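Long-range contacts in aspartate aminotransferase, mitochondrial (Trypanosoma brucei brucei, PDB 4W5K), which probably catalyses pyridoxal-phosphate-dependent transfer of the amino group of aspartate to 2-oxoglutarate, working as a homodimeric aminotransferase: residues 190-195 with 224-229; 204-209 with 232-237; 184-189 with 342-347. The protein carries 1 engineered substitution. One frame throughout, in Å; residues are numbered along the deposited sequence. Where two conformers were deposited one is given.

Followed from the N terminus, the chain first reaches residues 184-189, which open the longest of the three loops; it closes only when 342-347 returns in contact 3, so contacts 1 and 2 both fall within its span. Helix 189-201 then supplies 190-195, 204-209 lies largely on strand 205-210, and the partners 224-229 and 232-237 follow in the same order, so the loops of contacts 1 and 2 cross. Contact 1 joins two helices, contact 2 holds a strand to the loop leading into its neighbour, and Val226 meets Val208 between them. Contact 3 ties the approach to helix 189-201 to the segment before strand 347-349, and it shares the malate with contact 1.

Contact 1. Residues 190-195 with 224-229. With MLT (D-malate), chain D.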
loop_
_atom_site.group_PDB
_atom_site.type_symbol
_atom_site.label_atom_id
_atom_site.label_comp_id
_atom_site.label_asym_id
_atom_site.label_seq_id
_atom_site.Cartn_x
_atom_site.Cartn_y
_atom_site.Cartn_z
ATOM N N ASP A 190 -26.766 -10.815 -21.826
ATOM C CA ASP A 190 -28.034 -11.531 -21.591
ATOM C C ASP A 190 -27.978 -12.318 -20.277
ATOM O O ASP A 190 -28.929 -12.298 -19.491
ATOM C CB ASP A 190 -28.369 -12.527 -22.725
ATOM C CG ASP A 190 -28.988 -11.878 -23.961
ATOM O OD1 ASP A 190 -29.327 -10.674 -23.926
ATOM O OD2 ASP A 190 -29.134 -12.603 -24.989
ATOM N N ASP A 191 -26.896 -13.064 -20.075
ATOM C CA ASP A 191 -26.775 -13.892 -18.870
ATOM C C ASP A 191 -26.722 -13.015 -17.630
ATOM O O ASP A 191 -27.354 -13.322 -16.604
ATOM C CB ASP A 191 -25.524 -14.775 -18.887
ATOM C CG ASP A 191 -25.455 -15.733 -20.082
ATOM O OD1 ASP A 191 -26.502 -16.119 -20.666
ATOM O OD2 ASP A 191 -24.308 -16.125 -20.395
ATOM N N TRP A 192 -25.941 -11.941 -17.711
ATOM C CA TRP A 192 -25.822 -11.036 -16.569
ATOM C C TRP A 192 -27.163 -10.397 -16.230
ATOM O O TRP A 192 -27.467 -10.147 -15.051
ATOM C CB TRP A 192 -24.785 -9.957 -16.848
ATOM C CG TRP A 192 -23.362 -10.377 -16.667
ATOM C CD1 TRP A 192 -22.378 -10.334 -17.621
ATOM C CD2 TRP A 192 -22.730 -10.843 -15.459
ATOM N NE1 TRP A 192 -21.187 -10.760 -17.091
ATOM C CE2 TRP A 192 -21.368 -11.074 -15.769
ATOM C CE3 TRP A 192 -23.181 -11.083 -14.150
ATOM C CZ2 TRP A 192 -20.441 -11.525 -14.818
ATOM C CZ3 TRP A 192 -22.262 -11.550 -13.201
ATOM C CH2 TRP A 192 -20.902 -11.751 -13.544
ATOM N N ARG A 193 -27.996 -10.139 -17.234
ATOM C CA ARG A 193 -29.299 -9.561 -16.951
ATOM C C ARG A 193 -30.093 -10.521 -16.076
ATOM O O ARG A 193 -30.769 -10.096 -15.128
ATOM C CB ARG A 193 -30.054 -9.225 -18.246
ATOM C CG ARG A 193 -29.650 -7.857 -18.792
ATOM C CD ARG A 193 -30.427 -7.463 -20.036
ATOM N NE ARG A 193 -29.882 -8.090 -21.233
ATOM C CZ ARG A 193 -28.940 -7.553 -22.006
ATOM N NH1 ARG A 193 -28.512 -8.212 -23.089
ATOM N NH2 ARG A 193 -28.436 -6.360 -21.717
ATOM N N GLN A 194 -29.989 -11.825 -16.352
ATOM C CA GLN A 194 -30.682 -12.789 -15.482
ATOM C C GLN A 194 -30.090 -12.818 -14.069
ATOM O O GLN A 194 -30.851 -12.893 -13.082
ATOM C CB GLN A 194 -30.636 -14.202 -16.055
ATOM C CG GLN A 194 -31.302 -14.332 -17.404
ATOM C CD GLN A 194 -31.526 -15.783 -17.762
ATOM O OE1 GLN A 194 -30.861 -16.329 -18.634
ATOM N NE2 GLN A 194 -32.478 -16.413 -17.088
ATOM N N VAL A 195 -28.754 -12.793 -13.987
ATOM C CA VAL A 195 -28.032 -12.815 -12.700
ATOM C C VAL A 195 -28.424 -11.624 -11.815
ATOM O O VAL A 195 -28.747 -11.771 -10.625
ATOM C CB VAL A 195 -26.497 -12.806 -12.919
ATOM C CG1 VAL A 195 -25.746 -12.490 -11.618
ATOM C CG2 VAL A 195 -26.022 -14.131 -13.495
ATOM N N ALA A 224 -17.649 -2.635 -18.607
ATOM C CA ALA A 224 -18.170 -2.163 -17.315
ATOM C C ALA A 224 -19.694 -2.388 -17.196
ATOM O O ALA A 224 -20.366 -1.797 -16.342
ATOM C CB ALA A 224 -17.825 -0.675 -17.095
ATOM N N PHE A 225 -20.250 -3.234 -18.062
ATOM C CA PHE A 225 -21.692 -3.483 -18.018
ATOM C C PHE A 225 -22.191 -3.921 -16.632
ATOM O O PHE A 225 -23.209 -3.426 -16.154
ATOM C CB PHE A 225 -22.086 -4.543 -19.073
ATOM C CG PHE A 225 -23.536 -4.902 -19.043
ATOM C CD1 PHE A 225 -24.482 -4.022 -19.542
ATOM C CD2 PHE A 225 -23.963 -6.094 -18.483
ATOM C CE1 PHE A 225 -25.850 -4.346 -19.501
ATOM C CE2 PHE A 225 -25.310 -6.405 -18.410
ATOM C CZ PHE A 225 -26.254 -5.543 -18.945
ATOM N N VAL A 226 -21.481 -4.832 -15.985
ATOM C CA VAL A 226 -21.996 -5.381 -14.731
ATOM C C VAL A 226 -22.163 -4.317 -13.603
ATOM O O VAL A 226 -23.242 -4.235 -13.025
ATOM C CB VAL A 226 -21.117 -6.565 -14.259
ATOM C CG1 VAL A 226 -21.461 -6.968 -12.839
ATOM C CG2 VAL A 226 -21.357 -7.759 -15.201
ATOM N N PRO A 227 -21.140 -3.483 -13.337
ATOM C CA PRO A 227 -21.394 -2.455 -12.303
ATOM C C PRO A 227 -22.372 -1.364 -12.765
ATOM O O PRO A 227 -23.191 -0.875 -11.979
ATOM C CB PRO A 227 -19.998 -1.877 -12.037
ATOM C CG PRO A 227 -19.210 -2.200 -13.270
ATOM C CD PRO A 227 -19.724 -3.522 -13.742
ATOM N N ARG A 228 -22.335 -1.007 -14.045
ATOM C CA ARG A 228 -23.262 0.011 -14.513
ATOM C C ARG A 228 -24.714 -0.471 -14.476
ATOM O O ARG A 228 -25.641 0.295 -14.174
ATOM C CB ARG A 228 -22.877 0.458 -15.920
ATOM C CG ARG A 228 -21.541 1.155 -15.949
ATOM C CD ARG A 228 -21.212 1.732 -17.310
ATOM N NE ARG A 228 -19.838 2.243 -17.312
ATOM C CZ ARG A 228 -19.255 2.823 -18.359
ATOM N NH1 ARG A 228 -19.936 2.995 -19.484
ATOM N NH2 ARG A 228 -17.998 3.252 -18.267
ATOM N N HIS A 229 -24.919 -1.748 -14.756
ATOM C CA HIS A 229 -26.273 -2.286 -14.771
ATOM C C HIS A 229 -26.802 -2.424 -13.320
ATOM O O HIS A 229 -27.990 -2.158 -13.033
ATOM C CB HIS A 229 -26.282 -3.630 -15.510
ATOM C CG HIS A 229 -27.643 -4.216 -15.711
ATOM N ND1 HIS A 229 -28.553 -3.709 -16.616
ATOM C CD2 HIS A 229 -28.233 -5.298 -15.152
ATOM C CE1 HIS A 229 -29.651 -4.444 -16.594
ATOM N NE2 HIS A 229 -29.482 -5.417 -15.714
HETATM C C1 MLT D . -26.604 -3.958 -22.993
HETATM O O1 MLT D . -26.484 -5.203 -22.844
HETATM O O2 MLT D . -27.698 -3.381 -22.758
HETATM C C2 MLT D . -25.403 -3.148 -23.454
HETATM O O3 MLT D . -24.355 -4.065 -23.544
HETATM O O HOH W 1 -31.305 -7.378 -14.943
#
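Helix 190-195 and helix 225-229 run side by side, their axes 10.7 Å apart at an angle of 38°, packed closely on one flank and loosely on the other. The tight part is Trp192 against Val226. With CG beside its backbone N, Trp192 swings its indole toward the second helix, where Val226 CG2 sits 3.3 Å from the centroid of the five-membered ring, 9° off the normal: a CH-pi contact. A slim branched residue suits this place, since one methyl can settle on the broad indole face. Phe225, with CG anti to its backbone N, meets Trp192 CB at its ring edge, CE2 to CB being 3.9 Å.

The other flank is polar and partly exposed. The Arg193 side chain crosses that of His229 at about a right angle, CG lying 3.9 Å from NE2, and a water donates to Arg193 O and lies 2.8 Å from His229 NE2. The arginine chain bends at chi3, and its guanidinium works two ways: NH1 forms an in-plane salt bridge with Asp190 OD1 at 2.7 Å, while NH2 donates to malate O1 at 2.5 Å. This long side chain reaches both carboxylates, though two conformers were modelled. Beneath, Trp192 and Val226 rest on Val175 of strand 172-176, the helix-on-sheet layering of the large domain of fold-type I aminotransferases, beside the D-malate pocket of His189, Arg193 and Phe225.

Contact 2. Residues 204-209 with 232-237; sequences HIPFVD and DMVPNL. With PLP (pyridoxal-5'-phosphate), chain C.
Strand 205-209 and the loop 232-237 belong to a beta-alpha-beta crossover: the chain leaves one parallel strand, passes through helix 225-230 and returns by this loop to strand 238-242 alongside. Apolar contacts carry most of the junction. Pro206 points its ring at the loop and meets Val234 tip to tip, CG to CG2 at 3.8 Å. Leu237, its CG anti to the backbone N, crosses that ring at about a right angle. Its CD1 lies 3.7 Å from Pro206 CG and the same 3.7 Å from Val208 CG2. The compact proline ring offers its CG to both aliphatic side chains, and the branched leucine brings one methyl, CD1, against both Pro206 and Val208.

A second kind of contact is to carbonyls: Asn236 O approaches Pro206 CD at 3.5 Å and Ile205 CG2 at 3.8 Å, and Pro206 O lies 3.6 Å from Leu237 CD1. No hydrogen bond joins the two segments.

Polar groups are satisfied beyond them. Asn236 ND2 bonds to Ser260 O, Leu237 N to Ser260 OG, and the buried His204 uses NE2 toward Leu164 O and ND1 toward Ser171 N. At the far end of the strand an aspartate carries the charge suited to a pyridine nitrogen, probably stabilising its protonated form as in related enzymes. Asp209 OD2, which also bonds to His131 NE2, lies 2.6 Å from PLP N1.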
loop_
_atom_site.group_PDB
_atom_site.type_symbol
_atom_site.label_atom_id
_atom_site.label_comp_id
_atom_site.label_asym_id
_atom_site.label_seq_id
_atom_site.Cartn_x
_atom_site.Cartn_y
_atom_site.Cartn_z
ATOM N N HIS A 204 -29.665 -9.238 -2.377
ATOM C CA HIS A 204 -28.239 -9.509 -2.214
ATOM C C HIS A 204 -27.417 -8.233 -2.418
ATOM O O HIS A 204 -27.873 -7.258 -3.025
ATOM C CB HIS A 204 -27.752 -10.595 -3.208
ATOM C CG HIS A 204 -28.305 -11.962 -2.941
ATOM N ND1 HIS A 204 -28.627 -12.407 -1.675
ATOM C CD2 HIS A 204 -28.588 -12.985 -3.780
ATOM C CE1 HIS A 204 -29.089 -13.643 -1.747
ATOM N NE2 HIS A 204 -29.072 -14.018 -3.018
ATOM N N ILE A 205 -26.199 -8.252 -1.908
ATOM C CA ILE A 205 -25.281 -7.123 -2.033
ATOM C C ILE A 205 -24.160 -7.518 -2.987
ATOM O O ILE A 205 -23.321 -8.346 -2.641
ATOM C CB ILE A 205 -24.687 -6.711 -0.653
ATOM C CG1 ILE A 205 -25.802 -6.330 0.338
ATOM C CG2 ILE A 205 -23.717 -5.552 -0.813
ATOM C CD1 ILE A 205 -26.384 -7.505 1.118
ATOM N N PRO A 206 -24.162 -6.963 -4.214
ATOM C CA PRO A 206 -23.139 -7.330 -5.200
ATOM C C PRO A 206 -21.799 -6.672 -4.918
ATOM O O PRO A 206 -21.774 -5.466 -4.669
ATOM C CB PRO A 206 -23.708 -6.806 -6.513
ATOM C CG PRO A 206 -24.607 -5.678 -6.096
ATOM C CD PRO A 206 -25.198 -6.081 -4.788
ATOM N N PHE A 207 -20.734 -7.472 -4.951
ATOM C CA PHE A 207 -19.341 -6.991 -4.796
ATOM C C PHE A 207 -18.651 -7.335 -6.114
ATOM O O PHE A 207 -18.317 -8.489 -6.369
ATOM C CB PHE A 207 -18.678 -7.685 -3.600
ATOM C CG PHE A 207 -17.469 -6.972 -3.027
ATOM C CD1 PHE A 207 -16.525 -6.365 -3.837
ATOM C CD2 PHE A 207 -17.311 -6.919 -1.635
ATOM C CE1 PHE A 207 -15.401 -5.715 -3.279
ATOM C CE2 PHE A 207 -16.185 -6.274 -1.045
ATOM C CZ PHE A 207 -15.230 -5.664 -1.875
ATOM N N VAL A 208 -18.478 -6.329 -6.954
ATOM C CA VAL A 208 -17.903 -6.511 -8.304
ATOM C C VAL A 208 -16.392 -6.365 -8.263
ATOM O O VAL A 208 -15.873 -5.326 -7.855
ATOM C CB VAL A 208 -18.475 -5.502 -9.271
ATOM C CG1 VAL A 208 -17.786 -5.640 -10.683
ATOM C CG2 VAL A 208 -19.954 -5.708 -9.406
ATOM N N ASP A 209 -15.682 -7.419 -8.643
ATOM C CA ASP A 209 -14.238 -7.334 -8.859
ATOM C C ASP A 209 -14.039 -7.029 -10.344
ATOM O O ASP A 209 -14.280 -7.880 -11.207
ATOM C CB ASP A 209 -13.543 -8.645 -8.436
ATOM C CG ASP A 209 -12.017 -8.588 -8.594
ATOM O OD1 ASP A 209 -11.513 -7.664 -9.260
ATOM O OD2 ASP A 209 -11.318 -9.475 -8.052
ATOM N N ASP A 232 -28.122 0.827 -10.509
ATOM C CA ASP A 232 -29.508 1.320 -10.425
ATOM C C ASP A 232 -30.501 0.311 -9.838
ATOM O O ASP A 232 -31.671 0.637 -9.646
ATOM C CB ASP A 232 -30.032 1.738 -11.810
ATOM C CG ASP A 232 -28.919 2.013 -12.812
ATOM O OD1 ASP A 232 -28.454 1.047 -13.458
ATOM O OD2 ASP A 232 -28.517 3.193 -12.964
ATOM N N MET A 233 -30.050 -0.908 -9.566
ATOM C CA MET A 233 -30.968 -1.992 -9.214
ATOM C C MET A 233 -31.001 -2.328 -7.731
ATOM O O MET A 233 -31.966 -2.925 -7.239
ATOM C CB MET A 233 -30.589 -3.248 -9.992
ATOM C CG MET A 233 -30.702 -3.085 -11.472
ATOM S SD MET A 233 -30.195 -4.612 -12.287
ATOM C CE MET A 233 -31.518 -5.684 -11.758
ATOM N N VAL A 234 -29.929 -1.973 -7.035
ATOM C CA VAL A 234 -29.755 -2.346 -5.637
ATOM C C VAL A 234 -29.362 -1.113 -4.811
ATOM O O VAL A 234 -28.790 -0.168 -5.349
ATOM C CB VAL A 234 -28.677 -3.462 -5.483
ATOM C CG1 VAL A 234 -29.059 -4.705 -6.298
ATOM C CG2 VAL A 234 -27.270 -2.955 -5.893
ATOM N N PRO A 235 -29.686 -1.123 -3.510
ATOM C CA PRO A 235 -29.347 -0.046 -2.563
ATOM C C PRO A 235 -27.835 0.162 -2.432
ATOM O O PRO A 235 -27.380 1.302 -2.449
ATOM C CB PRO A 235 -29.945 -0.534 -1.240
ATOM C CG PRO A 235 -31.047 -1.460 -1.655
ATOM C CD PRO A 235 -30.544 -2.144 -2.891
ATOM N N ASN A 236 -27.076 -0.920 -2.308
ATOM C CA ASN A 236 -25.621 -0.825 -2.201
ATOM C C ASN A 236 -24.926 -1.775 -3.156
ATOM O O ASN A 236 -25.187 -2.984 -3.125
ATOM C CB ASN A 236 -25.145 -1.140 -0.773
ATOM C CG ASN A 236 -25.795 -0.264 0.274
ATOM O OD1 ASN A 236 -26.727 -0.684 0.964
ATOM N ND2 ASN A 236 -25.311 0.959 0.400
ATOM N N LEU A 237 -24.037 -1.215 -3.983
ATOM C CA LEU A 237 -23.115 -1.953 -4.839
ATOM C C LEU A 237 -21.661 -1.606 -4.477
ATOM O O LEU A 237 -21.355 -0.442 -4.246
ATOM C CB LEU A 237 -23.377 -1.616 -6.312
ATOM C CG LEU A 237 -22.231 -1.848 -7.308
ATOM C CD1 LEU A 237 -22.089 -3.351 -7.610
ATOM C CD2 LEU A 237 -22.480 -1.070 -8.614
HETATM N N1 PLP C . -8.848 -9.531 -8.869
HETATM C C2 PLP C . -8.599 -10.278 -9.995
HETATM C C2A PLP C . -9.724 -11.069 -10.581
HETATM C C3 PLP C . -7.330 -10.293 -10.572
HETATM O O3 PLP C . -7.055 -11.044 -11.683
HETATM C C4 PLP C . -6.308 -9.542 -10.007
HETATM C C4A PLP C . -5.025 -9.397 -10.777
HETATM O O4A PLP C . -4.224 -10.336 -10.778
HETATM C C5 PLP C . -6.558 -8.782 -8.866
HETATM C C6 PLP C . -7.839 -8.768 -8.310
HETATM C C5A PLP C . -5.450 -7.972 -8.210
HETATM O O4P PLP C . -5.184 -6.807 -8.939
HETATM P P PLP C . -4.190 -5.723 -8.428
HETATM O O1P PLP C . -2.806 -5.995 -8.936
HETATM O O2P PLP C . -4.202 -5.689 -6.920
HETATM O O3P PLP C . -4.720 -4.427 -8.997
#

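Contact 3. Residues 184-189 with 342-347; sequences GVDPTH and RQVGMM. With MLT (D-malate), chain D.
The imidazole of His189 stacks with the rings of Phe225 and Tyr222, and at its edge, near the ring plane, lies the malate hydroxyl O3. ND1 forms a 2.6 Å hydrogen bond with malate O3 and donates a longer one, 3.2 Å, to malate O1. Histidine suits this spot because its flat ring can stack on aromatic neighbours while its nitrogens stay polar. The carboxylate of Asp186 is the second flat group: its OD2 lies 3.5 Å from Val344 CB, the two side chains crossing at about a right angle, but its polar partners are the backbone nitrogens of His180, at OD1, and Ala179, at OD2.

Where the segments meet most closely, the backbone does the work. Val344 N donates to Gly184 O at 2.8 Å, approaching in the plane of the carbonyl, along one of the oxygen's lone pairs, and the same oxygen receives a CA-H contact from Gln343. Gly184 adopts left-handed backbone angles (phi 78°, psi -2°), at which a CB would jam against the preceding carbonyl O; this alone calls for glycine. Its CA also lies 3.3 Å from Met347 O, so a CB would collide with that oxygen and with Gln343 CB. One water extends the join, accepting from Asp186 N and donating to Arg342 O at 2.9 Å. Beside this, Gln343 lays its aliphatic part against Gly184, while its amide is held elsewhere, OE1 by Arg321 and NE2 by Tyr349 O.

Thr188 then N-caps helix 189-201, its OG1 bonding to Asp191 N. The loop before that helix is thus fastened to the segment leading into strand 347-349 chiefly through main-chain groups. The two N-H groups gripping the Asp186 carboxylate would be expected to stabilise its ionised form.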
loop_
_atom_site.group_PDB
_atom_site.type_symbol
_atom_site.label_atom_id
_atom_site.label_comp_id
_atom_site.label_asym_id
_atom_site.label_seq_id
_atom_site.Cartn_x
_atom_site.Cartn_y
_atom_site.Cartn_z
ATOM N N GLY A 184 -11.281 -17.591 -17.607
ATOM C CA GLY A 184 -11.617 -16.862 -18.822
ATOM C C GLY A 184 -13.099 -16.966 -19.189
ATOM O O GLY A 184 -13.551 -16.362 -20.160
ATOM N N VAL A 185 -13.873 -17.725 -18.410
ATOM C CA VAL A 185 -15.293 -17.934 -18.733
ATOM C C VAL A 185 -16.145 -16.756 -18.246
ATOM O O VAL A 185 -16.191 -16.503 -17.036
ATOM C CB VAL A 185 -15.797 -19.237 -18.091
ATOM C CG1 VAL A 185 -17.352 -19.379 -18.204
ATOM C CG2 VAL A 185 -15.061 -20.418 -18.711
ATOM N N ASP A 186 -16.777 -16.025 -19.168
ATOM C CA ASP A 186 -17.607 -14.853 -18.832
ATOM C C ASP A 186 -19.062 -15.067 -19.259
ATOM O O ASP A 186 -19.320 -15.471 -20.387
ATOM C CB ASP A 186 -17.153 -13.579 -19.546
ATOM C CG ASP A 186 -15.855 -13.018 -19.026
ATOM O OD1 ASP A 186 -15.417 -13.467 -17.949
ATOM O OD2 ASP A 186 -15.311 -12.116 -19.719
ATOM N N PRO A 187 -20.013 -14.716 -18.392
ATOM C CA PRO A 187 -21.406 -14.648 -18.870
ATOM C C PRO A 187 -21.570 -13.549 -19.918
ATOM O O PRO A 187 -20.789 -12.590 -19.934
ATOM C CB PRO A 187 -22.207 -14.323 -17.596
ATOM C CG PRO A 187 -21.239 -14.609 -16.439
ATOM C CD PRO A 187 -19.882 -14.264 -16.997
ATOM N N THR A 188 -22.538 -13.719 -20.822
ATOM C CA THR A 188 -22.909 -12.674 -21.783
ATOM C C THR A 188 -23.703 -11.593 -21.077
ATOM O O THR A 188 -24.124 -11.782 -19.920
ATOM C CB THR A 188 -23.768 -13.238 -22.909
ATOM O OG1 THR A 188 -25.032 -13.649 -22.356
ATOM C CG2 THR A 188 -23.066 -14.434 -23.536
ATOM N N HIS A 189 -23.949 -10.476 -21.754
ATOM C CA HIS A 189 -24.813 -9.468 -21.147
ATOM C C HIS A 189 -26.233 -9.998 -20.907
ATOM O O HIS A 189 -26.824 -9.646 -19.885
ATOM C CB HIS A 189 -24.846 -8.182 -21.974
ATOM C CG HIS A 189 -23.558 -7.414 -21.899
ATOM N ND1 HIS A 189 -23.406 -6.142 -22.408
ATOM C CD2 HIS A 189 -22.365 -7.756 -21.369
ATOM C CE1 HIS A 189 -22.171 -5.725 -22.180
ATOM N NE2 HIS A 189 -21.523 -6.681 -21.538
ATOM N N ARG A 342 -13.882 -18.896 -26.889
ATOM C CA ARG A 342 -15.071 -18.393 -26.210
ATOM C C ARG A 342 -14.661 -17.645 -24.950
ATOM O O ARG A 342 -15.268 -16.633 -24.568
ATOM C CB ARG A 342 -16.025 -19.529 -25.843
ATOM C CG ARG A 342 -17.380 -19.032 -25.392
ATOM C CD ARG A 342 -18.366 -20.182 -25.169
ATOM N NE ARG A 342 -18.308 -21.145 -26.272
ATOM C CZ ARG A 342 -17.756 -22.359 -26.198
ATOM N NH1 ARG A 342 -17.214 -22.806 -25.060
ATOM N NH2 ARG A 342 -17.758 -23.142 -27.272
ATOM N N GLN A 343 -13.618 -18.162 -24.315
ATOM C CA GLN A 343 -13.047 -17.506 -23.120
ATOM C C GLN A 343 -12.439 -16.135 -23.445
ATOM O O GLN A 343 -11.997 -15.878 -24.568
ATOM C CB GLN A 343 -11.995 -18.428 -22.503
ATOM C CG GLN A 343 -12.524 -19.645 -21.775
ATOM C CD GLN A 343 -11.431 -20.675 -21.571
ATOM O OE1 GLN A 343 -10.262 -20.400 -21.841
ATOM N NE2 GLN A 343 -11.799 -21.865 -21.105
ATOM N N VAL A 344 -12.393 -15.260 -22.431
ATOM C CA VAL A 344 -11.950 -13.876 -22.592
ATOM C C VAL A 344 -10.814 -13.540 -21.618
ATOM O O VAL A 344 -10.905 -13.823 -20.431
ATOM C CB VAL A 344 -13.141 -12.899 -22.357
ATOM C CG1 VAL A 344 -12.698 -11.433 -22.375
ATOM C CG2 VAL A 344 -14.253 -13.161 -23.375
ATOM N N GLY A 345 -9.747 -12.938 -22.145
ATOM C CA GLY A 345 -8.693 -12.408 -21.293
ATOM C C GLY A 345 -7.442 -13.268 -21.242
ATOM O O GLY A 345 -7.307 -14.262 -21.991
ATOM N N MET A 346 -6.538 -12.898 -20.332
ATOM C CA MET A 346 -5.205 -13.497 -20.280
ATOM C C MET A 346 -5.158 -14.917 -19.759
ATOM O O MET A 346 -4.195 -15.623 -20.014
ATOM C CB MET A 346 -4.280 -12.654 -19.390
ATOM C CG MET A 346 -3.727 -11.458 -20.058
ATOM S SD MET A 346 -2.437 -10.788 -18.990
ATOM C CE MET A 346 -3.382 -9.910 -17.729
ATOM N N MET A 347 -6.178 -15.328 -19.007
ATOM C CA MET A 347 -6.171 -16.653 -18.387
ATOM C C MET A 347 -7.163 -17.587 -19.020
ATOM O O MET A 347 -8.330 -17.224 -19.205
ATOM C CB MET A 347 -6.495 -16.562 -16.895
ATOM C CG MET A 347 -5.597 -15.662 -16.134
ATOM S SD MET A 347 -3.946 -16.363 -16.159
ATOM C CE MET A 347 -3.050 -15.047 -15.347
HETATM C C1 MLT D . -26.604 -3.958 -22.993
HETATM O O1 MLT D . -26.484 -5.203 -22.844
HETATM O O2 MLT D . -27.698 -3.381 -22.758
HETATM C C2 MLT D . -25.403 -3.148 -23.454
HETATM O O3 MLT D . -24.355 -4.065 -23.544
HETATM O O HOH W 2 -16.696 -16.486 -22.104
#